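Long-range contact in sensor protein (Haloarcula marismortui ATCC 43049, PDB 3BWL), which probably works as a sensor histidine kinase of a phosphorelay, this chain being its PAS domain with an indole aldehyde bound in the core: residues Ile30-Val42 with Glu54-Asp66. Sequence-based numbering, arbitrary orientation.
Sequences IDVLDADGTICEV and ESEVLGRSIWEFD. With I3A (1H-indole-3-carbaldehyde), chain F.
I39 buries more surface than any other residue of the contact, 103 Å²: its CD1 lies 3.6 Å from V57 CG1 and equally close to F65 CE2, with I62 CD1 a little farther off. CG1 of I39 stands anti to the carbonyl carbon (chi1 -64°), which sends CD1 into this group while CG2 meets V57 CG1 and L58 CD2. V42 continues the apolar row, CG1 against V57 CG1 at 3.8 Å and CG2 against E54 CG. L58 CD2 rests on the backbone of C40 and E41.

Three main-chain bonds fix the register. I39 N donates to R60 O at 2.9 Å, almost in line with the carbonyl; I39 O takes G59 N, and G37 O takes I62 N. T38 and S61 form a single bridge, their hydroxyls joined through water 1, which also donates to D36 O.

The hairpin 30-42 forms the first two strands of the PAS-fold antiparallel sheet, and 54-66 runs along its edge strand 39-42 before helix 71-79. The bound 1H-indole-3-carbaldehyde lies where the two meet. I62 CG1, anti to its own N (chi1 -165°), reaches indole C3 at 3.4 Å, and its CG2 packs on L33 CD1 at 3.9 Å. D66 OD2 accepts the indole N-H at 2.7 Å (164° at hydrogen), while D31 OD2 is 2.7 Å from the aldehyde O.

In the hairpin turn, D34 OD1 accepts D36 N, an Asx turn, and T38 N from the opposite face of its carboxylate, steadying the main chain around G37 O and I39 N. D66 OD1 is held by the backbone N of M68 and L92.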
ATOM      1  N   ILE A  30       3.021  -6.524   0.749  1.00 14.09           N
ATOM      2  CA  ILE A  30       3.752  -5.788  -0.278  1.00 14.85           C
ATOM      3  C   ILE A  30       5.172  -6.354  -0.449  1.00 15.35           C
ATOM      4  O   ILE A  30       5.877  -6.588   0.533  1.00 14.48           O
ATOM      5  CB  ILE A  30       3.893  -4.320   0.124  1.00 16.15           C
ATOM      6  CG1 ILE A  30       2.513  -3.708   0.382  1.00 16.23           C
ATOM      7  CG2 ILE A  30       4.678  -3.546  -1.011  1.00 14.38           C
ATOM      8  CD1 ILE A  30       2.576  -2.200   0.872  1.00 15.24           C
ATOM      9  N   ASP A  31       5.593  -6.590  -1.688  1.00 15.74           N
ATOM     10  CA  ASP A  31       6.989  -6.891  -1.928  1.00 16.96           C
ATOM     11  C   ASP A  31       7.421  -6.086  -3.143  1.00 17.10           C
ATOM     12  O   ASP A  31       6.570  -5.677  -3.982  1.00 16.56           O
ATOM     13  CB  ASP A  31       7.233  -8.397  -2.146  1.00 18.42           C
ATOM     14  CG  ASP A  31       6.503  -8.951  -3.367  1.00 20.40           C
ATOM     15  OD1 ASP A  31       5.337  -9.399  -3.239  1.00 23.24           O
ATOM     16  OD2 ASP A  31       7.134  -8.997  -4.472  1.00 22.13           O
ATOM     17  N   VAL A  32       8.719  -5.814  -3.188  1.00 17.38           N
ATOM     18  CA  VAL A  32       9.372  -5.121  -4.302  1.00 17.20           C
ATOM     19  C   VAL A  32      10.388  -6.084  -4.913  1.00 17.98           C
ATOM     20  O   VAL A  32      11.211  -6.656  -4.171  1.00 18.76           O
ATOM     21  CB  VAL A  32      10.088  -3.803  -3.822  1.00 16.76           C
ATOM     22  CG1 VAL A  32      10.739  -3.089  -5.013  1.00 15.91           C
ATOM     23  CG2 VAL A  32       9.055  -2.874  -3.170  1.00 17.62           C
ATOM     24  N   LEU A  33      10.323  -6.250  -6.235  1.00 18.10           N
ATOM     25  CA  LEU A  33      11.207  -7.197  -6.950  1.00 17.93           C
ATOM     26  C   LEU A  33      12.086  -6.452  -7.927  1.00 18.30           C
ATOM     27  O   LEU A  33      11.721  -5.381  -8.425  1.00 18.96           O
ATOM     28  CB  LEU A  33      10.403  -8.236  -7.762  1.00 17.11           C
ATOM     29  CG  LEU A  33       9.327  -9.028  -7.028  1.00 20.46           C
ATOM     30  CD1 LEU A  33       8.716 -10.003  -8.050  1.00 20.64           C
ATOM     31  CD2 LEU A  33       9.947  -9.750  -5.792  1.00 20.32           C
ATOM     32  N   ASP A  34      13.259  -6.997  -8.203  1.00 19.90           N
ATOM     33  CA  ASP A  34      14.004  -6.491  -9.354  1.00 21.84           C
ATOM     34  C   ASP A  34      13.602  -7.280 -10.603  1.00 21.86           C
ATOM     35  O   ASP A  34      12.753  -8.187 -10.525  1.00 22.19           O
ATOM     36  CB  ASP A  34      15.518  -6.480  -9.100  1.00 22.01           C
ATOM     37  CG  ASP A  34      16.133  -7.865  -9.060  1.00 24.68           C
ATOM     38  OD1 ASP A  34      15.504  -8.840  -9.529  1.00 22.03           O
ATOM     39  OD2 ASP A  34      17.304  -7.956  -8.599  1.00 24.87           O
ATOM     40  N   ALA A  35      14.192  -6.949 -11.754  1.00 23.40           N
ATOM     41  CA  ALA A  35      13.722  -7.556 -13.021  1.00 24.05           C
ATOM     42  C   ALA A  35      13.982  -9.068 -13.108  1.00 24.94           C
ATOM     43  O   ALA A  35      13.410  -9.761 -13.960  1.00 26.85           O
ATOM     44  CB  ALA A  35      14.336  -6.814 -14.239  1.00 24.91           C
ATOM     45  N   ASP A  36      14.836  -9.575 -12.224  1.00 24.37           N
ATOM     46  CA  ASP A  36      15.153 -11.001 -12.156  1.00 24.81           C
ATOM     47  C   ASP A  36      14.241 -11.757 -11.172  1.00 23.61           C
ATOM     48  O   ASP A  36      14.297 -12.981 -11.081  1.00 23.87           O
ATOM     49  CB  ASP A  36      16.617 -11.212 -11.728  1.00 25.11           C
ATOM     50  CG  ASP A  36      17.621 -10.870 -12.818  1.00 30.11           C
ATOM     51  OD1 ASP A  36      17.302 -10.948 -14.030  1.00 33.19           O
ATOM     52  OD2 ASP A  36      18.763 -10.537 -12.431  1.00 33.62           O
ATOM     53  N   GLY A  37      13.389 -11.034 -10.464  1.00 22.15           N
ATOM     54  CA  GLY A  37      12.475 -11.694  -9.529  1.00 21.16           C
ATOM     55  C   GLY A  37      13.033 -11.797  -8.129  1.00 20.97           C
ATOM     56  O   GLY A  37      12.406 -12.431  -7.258  1.00 22.29           O
ATOM     57  N   THR A  38      14.167 -11.149  -7.889  1.00 20.50           N
ATOM     58  CA  THR A  38      14.779 -11.111  -6.562  1.00 20.02           C
ATOM     59  C   THR A  38      14.028 -10.107  -5.682  1.00 21.08           C
ATOM     60  O   THR A  38      13.728  -8.990  -6.108  1.00 21.45           O
ATOM     61  CB  THR A  38      16.287 -10.777  -6.634  1.00 21.12           C
ATOM     62  OG1 THR A  38      16.942 -11.699  -7.531  1.00 20.07           O
ATOM     63  CG2 THR A  38      16.937 -10.824  -5.227  1.00 21.73           C
ATOM     64  N   ILE A  39      13.746 -10.529  -4.461  1.00 19.91           N
ATOM     65  CA  ILE A  39      12.973  -9.736  -3.501  1.00 20.15           C
ATOM     66  C   ILE A  39      13.890  -8.690  -2.888  1.00 20.79           C
ATOM     67  O   ILE A  39      14.872  -9.030  -2.169  1.00 21.21           O
ATOM     68  CB  ILE A  39      12.356 -10.601  -2.386  1.00 19.76           C
ATOM     69  CG1 ILE A  39      11.326 -11.613  -2.938  1.00 20.95           C
ATOM     70  CG2 ILE A  39      11.658  -9.695  -1.348  1.00 19.40           C
ATOM     71  CD1 ILE A  39      11.008 -12.763  -1.939  1.00 22.24           C
ATOM     72  N   CYS A  40      13.597  -7.419  -3.187  1.00 19.81           N
ATOM     73  CA  CYS A  40      14.422  -6.308  -2.756  1.00 21.11           C
ATOM     74  C   CYS A  40      13.923  -5.672  -1.449  1.00 21.15           C
ATOM     75  O   CYS A  40      14.716  -5.173  -0.638  1.00 20.35           O
ATOM     76  CB  CYS A  40      14.435  -5.241  -3.843  1.00 21.91           C
ATOM     77  SG  CYS A  40      15.308  -5.766  -5.310  1.00 28.69           S
ATOM     78  N   GLU A  41      12.606  -5.659  -1.249  1.00 20.07           N
ATOM     79  CA  GLU A  41      12.022  -5.092  -0.056  1.00 20.78           C
ATOM     80  C   GLU A  41      10.703  -5.836   0.136  1.00 19.48           C
ATOM     81  O   GLU A  41      10.078  -6.259  -0.849  1.00 18.88           O
ATOM     82  CB  GLU A  41      11.701  -3.607  -0.249  1.00 20.40           C
ATOM     83  CG  GLU A  41      11.360  -2.815   1.017  1.00 24.94           C
ATOM     84  CD  GLU A  41      11.512  -1.311   0.824  1.00 25.42           C
ATOM     85  OE1 GLU A  41      11.577  -0.835  -0.351  1.00 33.42           O
ATOM     86  OE2 GLU A  41      11.584  -0.602   1.848  1.00 35.12           O
ATOM     87  N   VAL A  42      10.290  -5.928   1.401  1.00 18.36           N
ATOM     88  CA  VAL A  42       9.005  -6.508   1.810  1.00 19.17           C
ATOM     89  C   VAL A  42       8.486  -5.718   3.000  1.00 18.20           C
ATOM     90  O   VAL A  42       9.291  -5.178   3.790  1.00 19.37           O
ATOM     91  CB  VAL A  42       9.097  -8.003   2.251  1.00 19.32           C
ATOM     92  CG1 VAL A  42       9.309  -8.947   1.047  1.00 21.26           C
ATOM     93  CG2 VAL A  42      10.207  -8.225   3.301  1.00 20.60           C
ATOM     94  N   GLU A  54      12.064 -11.114   8.036  1.00 27.75           N
ATOM     95  CA  GLU A  54      12.556 -10.405   6.863  1.00 29.25           C
ATOM     96  C   GLU A  54      13.886 -10.989   6.336  1.00 28.95           C
ATOM     97  O   GLU A  54      14.091 -11.091   5.127  1.00 28.31           O
ATOM     98  CB  GLU A  54      12.713  -8.918   7.202  1.00 29.66           C
ATOM     99  CG  GLU A  54      13.165  -8.067   6.059  1.00 32.16           C
ATOM    100  CD  GLU A  54      13.331  -6.615   6.445  1.00 33.79           C
ATOM    101  OE1 GLU A  54      14.275  -6.297   7.211  1.00 35.59           O
ATOM    102  OE2 GLU A  54      12.531  -5.788   5.967  1.00 36.65           O
ATOM    103  N   SER A  55      14.773 -11.355   7.261  1.00 29.16           N
ATOM    104  CA  SER A  55      16.084 -11.903   6.909  1.00 30.37           C
ATOM    105  C   SER A  55      16.005 -13.229   6.132  1.00 30.38           C
ATOM    106  O   SER A  55      16.975 -13.596   5.440  1.00 31.10           O
ATOM    107  CB  SER A  55      16.973 -12.058   8.156  1.00 30.17           C
ATOM    108  OG  SER A  55      16.506 -13.111   8.992  1.00 30.93           O
ATOM    109  N   GLU A  56      14.866 -13.923   6.237  1.00 30.07           N
ATOM    110  CA  GLU A  56      14.617 -15.211   5.552  1.00 30.76           C
ATOM    111  C   GLU A  56      13.990 -15.011   4.161  1.00 29.17           C
ATOM    112  O   GLU A  56      13.765 -15.973   3.435  1.00 29.57           O
ATOM    113  CB  GLU A  56      13.657 -16.099   6.383  1.00 30.03           C
ATOM    114  CG  GLU A  56      14.167 -16.556   7.772  1.00 32.99           C
ATOM    115  CD  GLU A  56      13.152 -17.411   8.571  1.00 34.00           C
ATOM    116  OE1 GLU A  56      12.084 -16.900   9.010  1.00 35.59           O
ATOM    117  OE2 GLU A  56      13.452 -18.611   8.800  1.00 38.78           O
ATOM    118  N   VAL A  57      13.686 -13.767   3.807  1.00 27.30           N
ATOM    119  CA  VAL A  57      12.966 -13.451   2.580  1.00 26.15           C
ATOM    120  C   VAL A  57      13.788 -12.557   1.653  1.00 24.57           C
ATOM    121  O   VAL A  57      13.847 -12.812   0.479  1.00 23.27           O
ATOM    122  CB  VAL A  57      11.614 -12.734   2.921  1.00 26.75           C
ATOM    123  CG1 VAL A  57      10.863 -12.309   1.643  1.00 27.77           C
ATOM    124  CG2 VAL A  57      10.721 -13.658   3.742  1.00 25.65           C
ATOM    125  N   LEU A  58      14.381 -11.486   2.182  1.00 24.41           N
ATOM    126  CA  LEU A  58      15.166 -10.574   1.355  1.00 23.44           C
ATOM    127  C   LEU A  58      16.285 -11.312   0.618  1.00 24.24           C
ATOM    128  O   LEU A  58      17.043 -12.100   1.217  1.00 22.76           O
ATOM    129  CB  LEU A  58      15.758  -9.422   2.200  1.00 23.27           C
ATOM    130  CG  LEU A  58      14.789  -8.368   2.767  1.00 23.74           C
ATOM    131  CD1 LEU A  58      15.517  -7.243   3.491  1.00 24.44           C
ATOM    132  CD2 LEU A  58      13.927  -7.787   1.653  1.00 24.30           C
ATOM    133  N   GLY A  59      16.398 -11.047  -0.670  1.00 22.57           N
ATOM    134  CA  GLY A  59      17.480 -11.647  -1.438  1.00 22.90           C
ATOM    135  C   GLY A  59      17.086 -12.943  -2.066  1.00 22.20           C
ATOM    136  O   GLY A  59      17.760 -13.400  -2.988  1.00 23.19           O
ATOM    137  N   ARG A  60      16.002 -13.551  -1.587  1.00 22.16           N
ATOM    138  CA  ARG A  60      15.462 -14.762  -2.222  0.60 23.31           C
ATOM    139  C   ARG A  60      14.674 -14.394  -3.484  1.00 22.63           C
ATOM    140  O   ARG A  60      14.361 -13.211  -3.717  1.00 23.61           O
ATOM    141  CB  ARG A  60      14.538 -15.514  -1.261  0.60 23.42           C
ATOM    142  CG  ARG A  60      15.207 -16.124  -0.038  0.60 26.54           C
ATOM    143  CD  ARG A  60      14.676 -17.523   0.167  0.60 30.93           C
ATOM    144  NE  ARG A  60      14.386 -17.846   1.558  0.60 36.07           N
ATOM    145  CZ  ARG A  60      13.723 -18.933   1.956  0.60 35.48           C
ATOM    146  NH1 ARG A  60      13.291 -19.827   1.067  0.60 36.27           N
ATOM    147  NH2 ARG A  60      13.498 -19.126   3.244  0.60 35.74           N
ATOM    148  N   SER A  61      14.345 -15.410  -4.288  1.00 21.71           N
ATOM    149  CA  SER A  61      13.573 -15.181  -5.502  1.00 21.05           C
ATOM    150  C   SER A  61      12.098 -15.468  -5.212  1.00 19.44           C
ATOM    151  O   SER A  61      11.742 -16.384  -4.433  1.00 18.56           O
ATOM    152  CB  SER A  61      14.095 -16.044  -6.649  1.00 21.78           C
ATOM    153  OG  SER A  61      15.487 -15.758  -6.827  1.00 24.61           O
ATOM    154  N   ILE A  62      11.236 -14.727  -5.882  1.00 19.50           N
ATOM    155  CA  ILE A  62       9.799 -14.868  -5.583  1.00 18.61           C
ATOM    156  C   ILE A  62       9.229 -16.266  -5.889  1.00 19.49           C
ATOM    157  O   ILE A  62       8.260 -16.720  -5.211  1.00 19.87           O
ATOM    158  CB  ILE A  62       8.965 -13.740  -6.242  1.00 19.84           C
ATOM    159  CG1 ILE A  62       7.542 -13.650  -5.650  1.00 19.51           C
ATOM    160  CG2 ILE A  62       8.960 -13.916  -7.787  1.00 17.57           C
ATOM    161  CD1 ILE A  62       7.465 -13.209  -4.174  1.00 19.55           C
ATOM    162  N   TRP A  63       9.803 -16.970  -6.870  1.00 18.13           N
ATOM    163  CA  TRP A  63       9.291 -18.320  -7.180  1.00 18.22           C
ATOM    164  C   TRP A  63       9.560 -19.296  -6.033  1.00 18.32           C
ATOM    165  O   TRP A  63       8.998 -20.387  -6.038  1.00 18.81           O
ATOM    166  CB  TRP A  63       9.910 -18.868  -8.465  1.00 19.82           C
ATOM    167  CG  TRP A  63      11.403 -18.858  -8.477  1.00 19.93           C
ATOM    168  CD1 TRP A  63      12.223 -19.813  -7.958  1.00 22.76           C
ATOM    169  CD2 TRP A  63      12.260 -17.888  -9.106  1.00 20.97           C
ATOM    170  NE1 TRP A  63      13.534 -19.481  -8.179  1.00 23.44           N
ATOM    171  CE2 TRP A  63      13.586 -18.317  -8.907  1.00 22.73           C
ATOM    172  CE3 TRP A  63      12.029 -16.705  -9.816  1.00 22.29           C
ATOM    173  CZ2 TRP A  63      14.691 -17.609  -9.403  1.00 21.22           C
ATOM    174  CZ3 TRP A  63      13.146 -15.968 -10.296  1.00 23.53           C
ATOM    175  CH2 TRP A  63      14.452 -16.433 -10.090  1.00 22.95           C
ATOM    176  N   GLU A  64      10.413 -18.911  -5.069  1.00 17.19           N
ATOM    177  CA  GLU A  64      10.661 -19.798  -3.918  1.00 18.56           C
ATOM    178  C   GLU A  64       9.459 -19.827  -2.978  1.00 17.80           C
ATOM    179  O   GLU A  64       9.315 -20.771  -2.171  1.00 19.60           O
ATOM    180  CB  GLU A  64      11.922 -19.394  -3.130  1.00 17.95           C
ATOM    181  CG  GLU A  64      13.182 -19.412  -3.962  1.00 20.63           C
ATOM    182  CD  GLU A  64      14.429 -19.061  -3.153  1.00 22.49           C
ATOM    183  OE1 GLU A  64      14.736 -19.793  -2.184  1.00 28.37           O
ATOM    184  OE2 GLU A  64      15.109 -18.068  -3.497  1.00 24.78           O
ATOM    185  N   PHE A  65       8.600 -18.803  -3.088  1.00 16.50           N
ATOM    186  CA  PHE A  65       7.449 -18.619  -2.200  1.00 15.93           C
ATOM    187  C   PHE A  65       6.098 -18.877  -2.880  1.00 16.71           C
ATOM    188  O   PHE A  65       5.159 -19.135  -2.200  1.00 17.65           O
ATOM    189  CB  PHE A  65       7.433 -17.173  -1.656  1.00 16.38           C
ATOM    190  CG  PHE A  65       8.617 -16.877  -0.811  1.00 18.20           C
ATOM    191  CD1 PHE A  65       8.653 -17.295   0.512  1.00 18.45           C
ATOM    192  CD2 PHE A  65       9.741 -16.274  -1.374  1.00 18.46           C
ATOM    193  CE1 PHE A  65       9.757 -17.069   1.297  1.00 19.28           C
ATOM    194  CE2 PHE A  65      10.866 -16.065  -0.616  1.00 18.61           C
ATOM    195  CZ  PHE A  65      10.875 -16.443   0.731  1.00 19.26           C
ATOM    196  N   ASP A  66       6.017 -18.688  -4.203  1.00 16.54           N
ATOM    197  CA  ASP A  66       4.768 -18.871  -4.936  1.00 16.91           C
ATOM    198  C   ASP A  66       4.774 -20.223  -5.627  1.00 16.88           C
ATOM    199  O   ASP A  66       5.575 -20.457  -6.547  1.00 17.97           O
ATOM    200  CB  ASP A  66       4.608 -17.771  -5.991  1.00 16.89           C
ATOM    201  CG  ASP A  66       3.190 -17.711  -6.524  1.00 17.30           C
ATOM    202  OD1 ASP A  66       2.487 -18.770  -6.510  1.00 16.69           O
ATOM    203  OD2 ASP A  66       2.758 -16.613  -6.951  1.00 17.76           O
TER
HETATM  204  O   I3A F 601       5.653 -10.187  -6.413  1.00 22.83           O
HETATM  205  C3' I3A F 601       4.974 -11.108  -5.971  1.00 22.53           C
HETATM  206  C3  I3A F 601       4.621 -12.273  -6.855  1.00 21.15           C
HETATM  207  C2  I3A F 601       3.908 -13.381  -6.323  1.00 19.22           C
HETATM  208  N   I3A F 601       3.813 -14.220  -7.408  1.00 20.34           N
HETATM  209  C8  I3A F 601       4.428 -13.711  -8.513  1.00 20.60           C
HETATM  210  C9  I3A F 601       4.984 -12.473  -8.202  1.00 21.46           C
HETATM  211  C4  I3A F 601       5.661 -11.721  -9.184  1.00 20.37           C
HETATM  212  C5  I3A F 601       5.814 -12.263 -10.487  1.00 21.08           C
HETATM  213  C6  I3A F 601       5.287 -13.529 -10.793  1.00 20.68           C
HETATM  214  C7  I3A F 601       4.584 -14.244  -9.803  1.00 21.71           C
HETATM  215  O   HOH W   1      15.939 -13.887  -8.796  1.00 26.29           O
HETATM  216  O   HOH W   2      12.436  -5.023   3.347  1.00 28.98           O
HETATM  217  O   HOH W   3       9.481  -6.198   6.812  1.00 45.63           O